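Local coordinates for Oxidored_FMN domain-containing protein ([Pseudomonas] geniculata N1, PDB 6L6J), which probably acts as an FMN- and [4Fe-4S]-dependent amine oxidase that oxidises 6-hydroxypseudooxynicotine, at residues V227-R232 against N259-A264; S270-E275 against V568-S573. All blocks are in the same frame, centred on the assembly; numbering follows the deposited sequence.

Contact 1 of 2, residues V227-R232 against N259-A264. With FMN (flavin mononucleotide), chain B.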
# COMPACT_ATOMS: atom_id res chain seq x y z
N VAL A 227 9.78 2.19 -17.97
CA VAL A 227 10.79 2.91 -18.79
C VAL A 227 12.17 2.59 -18.22
O VAL A 227 13.07 2.30 -19.02
CB VAL A 227 10.54 4.43 -18.88
CG1 VAL A 227 9.32 4.74 -19.72
CG2 VAL A 227 10.44 5.11 -17.52
N GLU A 228 12.29 2.57 -16.88
CA GLU A 228 13.53 2.16 -16.17
C GLU A 228 13.23 0.98 -15.24
O GLU A 228 12.16 0.99 -14.61
CB GLU A 228 14.11 3.35 -15.40
CG GLU A 228 15.40 3.01 -14.66
CD GLU A 228 16.51 4.03 -14.78
OE1 GLU A 228 16.38 4.96 -15.62
OE2 GLU A 228 17.52 3.90 -14.02
N ASP A 229 14.15 -0.00 -15.17
CA ASP A 229 14.16 -1.03 -14.09
C ASP A 229 15.22 -0.61 -13.08
O ASP A 229 16.40 -0.58 -13.46
CB ASP A 229 14.37 -2.46 -14.64
CG ASP A 229 14.50 -3.54 -13.56
OD1 ASP A 229 15.55 -3.57 -12.89
OD2 ASP A 229 13.56 -4.36 -13.39
N ARG A 230 14.81 -0.32 -11.84
CA ARG A 230 15.71 0.16 -10.75
C ARG A 230 16.10 -1.02 -9.85
O ARG A 230 16.84 -0.77 -8.87
CB ARG A 230 15.02 1.28 -9.97
CG ARG A 230 14.71 2.50 -10.83
CD ARG A 230 14.33 3.72 -10.02
NE ARG A 230 15.46 4.26 -9.27
CZ ARG A 230 15.37 5.13 -8.25
NH1 ARG A 230 16.46 5.53 -7.63
NH2 ARG A 230 14.19 5.59 -7.86
N ARG A 231 15.65 -2.24 -10.17
CA ARG A 231 15.99 -3.48 -9.41
C ARG A 231 17.51 -3.69 -9.54
O ARG A 231 18.21 -3.48 -8.53
CB ARG A 231 15.15 -4.68 -9.89
CG ARG A 231 15.42 -5.99 -9.16
CD ARG A 231 15.19 -5.95 -7.65
NE ARG A 231 16.09 -6.85 -6.92
CZ ARG A 231 15.95 -8.18 -6.85
NH1 ARG A 231 16.84 -8.90 -6.19
NH2 ARG A 231 14.93 -8.79 -7.44
N ARG A 232 17.99 -4.01 -10.74
CA ARG A 232 19.42 -4.29 -11.05
C ARG A 232 19.76 -3.59 -12.37
O ARG A 232 18.82 -3.25 -13.10
CB ARG A 232 19.67 -5.81 -11.13
CG ARG A 232 18.48 -6.61 -11.65
CD ARG A 232 18.88 -7.80 -12.49
NE ARG A 232 19.33 -8.96 -11.72
CZ ARG A 232 19.35 -10.23 -12.15
NH1 ARG A 232 18.95 -10.54 -13.37
NH2 ARG A 232 19.78 -11.19 -11.34
N ASN A 259 5.75 4.11 -15.92
CA ASN A 259 6.22 4.00 -14.51
C ASN A 259 7.63 3.39 -14.49
O ASN A 259 8.21 3.21 -15.58
CB ASN A 259 5.19 3.23 -13.68
CG ASN A 259 5.11 1.76 -14.02
OD1 ASN A 259 5.76 1.30 -14.97
ND2 ASN A 259 4.31 1.01 -13.27
N VAL A 260 8.14 3.05 -13.31
CA VAL A 260 9.52 2.48 -13.13
C VAL A 260 9.40 0.99 -12.76
O VAL A 260 8.54 0.62 -11.92
CB VAL A 260 10.32 3.28 -12.09
CG1 VAL A 260 10.47 4.73 -12.53
CG2 VAL A 260 9.72 3.20 -10.70
N SER A 261 10.26 0.15 -13.35
CA SER A 261 10.23 -1.32 -13.13
C SER A 261 10.71 -1.67 -11.72
O SER A 261 11.65 -1.01 -11.15
CB SER A 261 11.01 -2.12 -14.15
OG SER A 261 10.75 -3.52 -13.97
N ASP A 262 10.06 -2.73 -11.24
CA ASP A 262 10.04 -3.31 -9.87
C ASP A 262 9.08 -2.51 -8.98
O ASP A 262 9.21 -1.28 -8.88
CB ASP A 262 11.43 -3.50 -9.28
CG ASP A 262 11.45 -4.61 -8.24
OD1 ASP A 262 11.07 -5.75 -8.58
OD2 ASP A 262 11.80 -4.32 -7.07
N TRP A 263 8.14 -3.25 -8.38
CA TRP A 263 7.03 -2.74 -7.55
C TRP A 263 7.58 -1.87 -6.41
O TRP A 263 6.93 -0.87 -6.08
CB TRP A 263 6.19 -3.93 -7.08
CG TRP A 263 4.79 -3.59 -6.64
CD1 TRP A 263 4.18 -2.37 -6.65
CD2 TRP A 263 3.82 -4.51 -6.12
NE1 TRP A 263 2.92 -2.46 -6.14
CE2 TRP A 263 2.67 -3.76 -5.80
CE3 TRP A 263 3.82 -5.90 -5.89
CZ2 TRP A 263 1.53 -4.36 -5.26
CZ3 TRP A 263 2.68 -6.48 -5.36
CH2 TRP A 263 1.56 -5.72 -5.04
N ALA A 264 8.73 -2.23 -5.84
CA ALA A 264 9.33 -1.61 -4.64
C ALA A 264 9.78 -0.18 -4.96
O ALA A 264 9.88 0.64 -4.01
CB ALA A 264 10.48 -2.45 -4.13
N1 FMN B . 0.43 -2.12 -11.04
C2 FMN B . 0.12 -2.95 -12.08
O2 FMN B . 0.55 -2.66 -13.20
N3 FMN B . -0.65 -4.04 -11.98
C4 FMN B . -1.19 -4.40 -10.80
O4 FMN B . -1.89 -5.40 -10.70
C4A FMN B . -0.88 -3.57 -9.60
N5 FMN B . -1.38 -3.87 -8.38
C5A FMN B . -1.14 -3.05 -7.34
C6 FMN B . -1.71 -3.31 -6.10
C7 FMN B . -1.47 -2.45 -5.05
C7M FMN B . -2.04 -2.79 -3.72
C8 FMN B . -0.66 -1.24 -5.23
C8M FMN B . -0.35 -0.31 -4.09
C9 FMN B . -0.09 -0.96 -6.44
C9A FMN B . -0.30 -1.81 -7.52
N10 FMN B . 0.24 -1.51 -8.79
C10 FMN B . -0.04 -2.37 -9.82
C1' FMN B . 1.07 -0.30 -9.05
C2' FMN B . 0.20 0.93 -9.24
O2' FMN B . -0.52 0.74 -10.44
C3' FMN B . 0.99 2.20 -9.34
O3' FMN B . 1.79 2.15 -10.52
C4' FMN B . 1.88 2.48 -8.13
O4' FMN B . 1.17 2.21 -6.91
C5' FMN B . 2.41 3.91 -8.16
O5' FMN B . 1.30 4.79 -8.09
P FMN B . 0.81 5.39 -6.67
O1P FMN B . 1.95 6.23 -6.16
O2P FMN B . -0.41 6.17 -7.06
O3P FMN B . 0.51 4.18 -5.81
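Residues 227-231 and 259-262 run in the same direction, 21° apart, as the ends of neighbouring parallel strands in an eight-stranded TIM barrel; helix 241-249 completes the beta-alpha-beta unit between them. A ladder of backbone bonds closes the pair. Val227 N donates a hydrogen bond to Asn259 O at 3.0 Å, almost along the C=O axis. One step on, Ser261 N meets Glu228 O at 2.4 Å, a nearly straight bond (166° at the hydrogen) lying in the carbonyl plane. Arg230 N adds a weak bond to Ser261 O at 3.3 Å, where the strands give way to loops. On the face carrying Asp229 and Ser261, both side chains stand anti to their own backbone N, so Ser261 OG donates to Asp229 OD2 at 3.0 Å, arriving 25° above the carboxylate plane; Gln179 NE2 also bonds this hydroxyl. The other carboxylate oxygen shapes the turn: Asp229 OD1 accepts from Arg232 N at 3.3 Å, an Asx motif that closes the turn following the strand. Arg231 crosses Asp262 obliquely, touching through aliphatic carbon, with CD 3.8 Å from Asp262 OD2 and no salt bridge, while Asp262 OD1 is held by Tyr130. On the face of Glu228 and Val260, Phe281 of helix 279-282 packs against both side chains. At the flavin end Asn259 bends its amide toward Asp266, which binds FMN, in a weak hydrogen bond. Beyond Asp262, at the N-cap position, helix 263-266 begins, and the Trp263 ring turns its edge to the flavin's dimethylbenzene ring, NE1 lying 3.4 Å from FMN C9.

Contact 2 of 2, residues S270-E275 against V568-S573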
# COMPACT_ATOMS: atom_id res chain seq x y z
N SER A 270 6.54 5.92 1.72
CA SER A 270 6.83 7.32 2.16
C SER A 270 8.13 7.39 2.98
O SER A 270 8.70 8.51 3.05
CB SER A 270 5.66 7.93 2.90
OG SER A 270 5.56 7.43 4.23
N ARG A 271 8.57 6.28 3.59
CA ARG A 271 9.90 6.18 4.26
C ARG A 271 11.08 6.51 3.30
O ARG A 271 12.19 6.81 3.77
CB ARG A 271 10.09 4.79 4.90
CG ARG A 271 9.37 4.62 6.23
CD ARG A 271 10.05 3.67 7.17
NE ARG A 271 9.82 2.27 6.82
CZ ARG A 271 10.38 1.22 7.42
NH1 ARG A 271 11.25 1.37 8.42
NH2 ARG A 271 10.04 0.01 7.03
N PHE A 272 10.89 6.43 1.98
CA PHE A 272 12.01 6.47 1.02
C PHE A 272 11.69 7.30 -0.23
O PHE A 272 12.65 7.71 -0.90
CB PHE A 272 12.41 5.03 0.68
CG PHE A 272 12.90 4.24 1.87
CD1 PHE A 272 14.11 4.54 2.47
CD2 PHE A 272 12.13 3.20 2.40
CE1 PHE A 272 14.56 3.82 3.56
CE2 PHE A 272 12.58 2.48 3.49
CZ PHE A 272 13.79 2.78 4.07
N PHE A 273 10.41 7.56 -0.54
CA PHE A 273 10.02 8.39 -1.71
C PHE A 273 9.10 9.51 -1.23
O PHE A 273 8.57 9.34 -0.16
CB PHE A 273 9.43 7.48 -2.78
CG PHE A 273 10.34 6.35 -3.21
CD1 PHE A 273 10.47 5.21 -2.42
CD2 PHE A 273 11.05 6.40 -4.40
CE1 PHE A 273 11.30 4.17 -2.81
CE2 PHE A 273 11.88 5.36 -4.79
CZ PHE A 273 12.01 4.24 -4.00
N GLU A 274 8.99 10.62 -1.97
CA GLU A 274 7.88 11.62 -1.83
C GLU A 274 7.19 11.79 -3.19
O GLU A 274 7.56 11.07 -4.14
CB GLU A 274 8.37 12.95 -1.23
CG GLU A 274 7.28 13.83 -0.53
CD GLU A 274 6.46 13.28 0.64
OE1 GLU A 274 6.59 12.08 0.98
OE2 GLU A 274 5.69 14.03 1.22
N GLU A 275 6.19 12.67 -3.25
CA GLU A 275 5.33 12.91 -4.44
C GLU A 275 6.14 13.10 -5.72
O GLU A 275 7.15 13.76 -5.70
CB GLU A 275 4.48 14.16 -4.26
CG GLU A 275 3.24 13.92 -3.44
CD GLU A 275 2.23 15.03 -3.64
OE1 GLU A 275 1.52 15.04 -4.70
OE2 GLU A 275 2.20 15.90 -2.72
N VAL A 568 14.26 -3.93 0.54
CA VAL A 568 15.43 -3.55 -0.30
C VAL A 568 15.88 -2.12 0.05
O VAL A 568 17.06 -1.84 -0.04
CB VAL A 568 15.11 -3.72 -1.79
CG1 VAL A 568 13.99 -2.78 -2.23
CG2 VAL A 568 16.34 -3.53 -2.67
N HIS A 569 14.95 -1.23 0.41
CA HIS A 569 15.25 0.19 0.74
C HIS A 569 15.78 0.30 2.17
O HIS A 569 16.71 1.10 2.38
CB HIS A 569 14.01 1.10 0.55
CG HIS A 569 13.43 1.01 -0.82
ND1 HIS A 569 14.22 0.89 -1.93
CD2 HIS A 569 12.15 0.95 -1.23
CE1 HIS A 569 13.45 0.79 -3.00
NE2 HIS A 569 12.17 0.80 -2.59
N VAL A 570 15.21 -0.46 3.12
CA VAL A 570 15.70 -0.46 4.53
C VAL A 570 17.16 -0.93 4.50
O VAL A 570 18.04 -0.18 5.02
CB VAL A 570 14.85 -1.31 5.48
CG1 VAL A 570 15.39 -1.24 6.89
CG2 VAL A 570 13.38 -0.92 5.49
N VAL A 571 17.42 -2.10 3.90
CA VAL A 571 18.78 -2.69 3.77
C VAL A 571 19.72 -1.63 3.16
O VAL A 571 20.68 -1.24 3.87
CB VAL A 571 18.77 -4.00 2.96
CG1 VAL A 571 20.17 -4.49 2.64
CG2 VAL A 571 18.00 -5.10 3.67
N ASN A 572 19.46 -1.15 1.94
CA ASN A 572 20.31 -0.12 1.27
C ASN A 572 20.56 1.05 2.22
O ASN A 572 21.70 1.49 2.32
CB ASN A 572 19.73 0.45 -0.03
CG ASN A 572 19.74 -0.55 -1.16
OD1 ASN A 572 20.31 -1.62 -1.02
ND2 ASN A 572 19.07 -0.23 -2.26
N SER A 573 19.53 1.51 2.92
CA SER A 573 19.61 2.58 3.94
C SER A 573 20.67 2.24 4.98
O SER A 573 21.50 3.11 5.30
CB SER A 573 18.26 2.79 4.57
OG SER A 573 18.31 3.80 5.55
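Three rings, Phe272, Phe273 and His569, form an aromatic cluster where a loop of the TIM-barrel domain meets helix 567-577 of the OYE-like second alpha/beta domain. One face of Phe272 is covered by His569 CB, which sits 3.5 Å from the ring centroid and only 16° off the normal, a CH-pi contact. The two rings themselves lie oblique, their planes 54° apart. Phe273 comes to the imidazole differently: its edge is turned to one face of His569, planes at 68°, giving a T-shaped pair with Phe273 CE1 3.5 Å from His569 NE2. The other imidazole face carries Val568 CG1 from the same helix, so the ring is sandwiched between an aromatic edge and a methyl group. Trp265 adds a second edge-to-face neighbour, and NE2 is hydrogen-bonded to Ala264 O, which fixes the rotation of the ring. Phe272 points toward the helix with CG anti to its carbonyl carbon, and its tip rests against the backbone: CZ is 3.7 Å from Val570 N and 4.0 Å from Val570 CG2. Its neighbouring carbon CE1 reaches Ser573 CB at 4.0 Å, one turn further along. No hydrogen bond joins the two segments, so they are held by packing, mostly of the rings against helix side chains and backbone. Charge enters at the margins: Glu274 pairs with Arg441 and with Arg298, an FMN-binding residue, which ties the loop to the flavin site. Arg271 is held by a salt bridge from NE to Glu566 OE2, just before the helix. Its guanidinium lays one face over the valine branch, with NH2 3.8 Å from Val570 CG2.

How the contacts relate
Along the chain contact 1 closes before contact 2 opens, and their centres lie 14 Å apart. Contact 1 is internal to the TIM barrel, whereas contact 2 spans from the barrel's following loop to a helix almost three hundred residues later, joining barrel and second alpha/beta domain. Helix 263-266 bridges them: it starts in contact 1 and precedes the 270-275 loop. The bond of His569 to Ala264 runs directly from one contact to the other, and Arg230 NH2 packs on Phe273 CE2 at 3.9 Å. Together they connect strand ends near the FMN, through helix 263-266 and the loop after it, to helix 567-577 of the second alpha/beta domain.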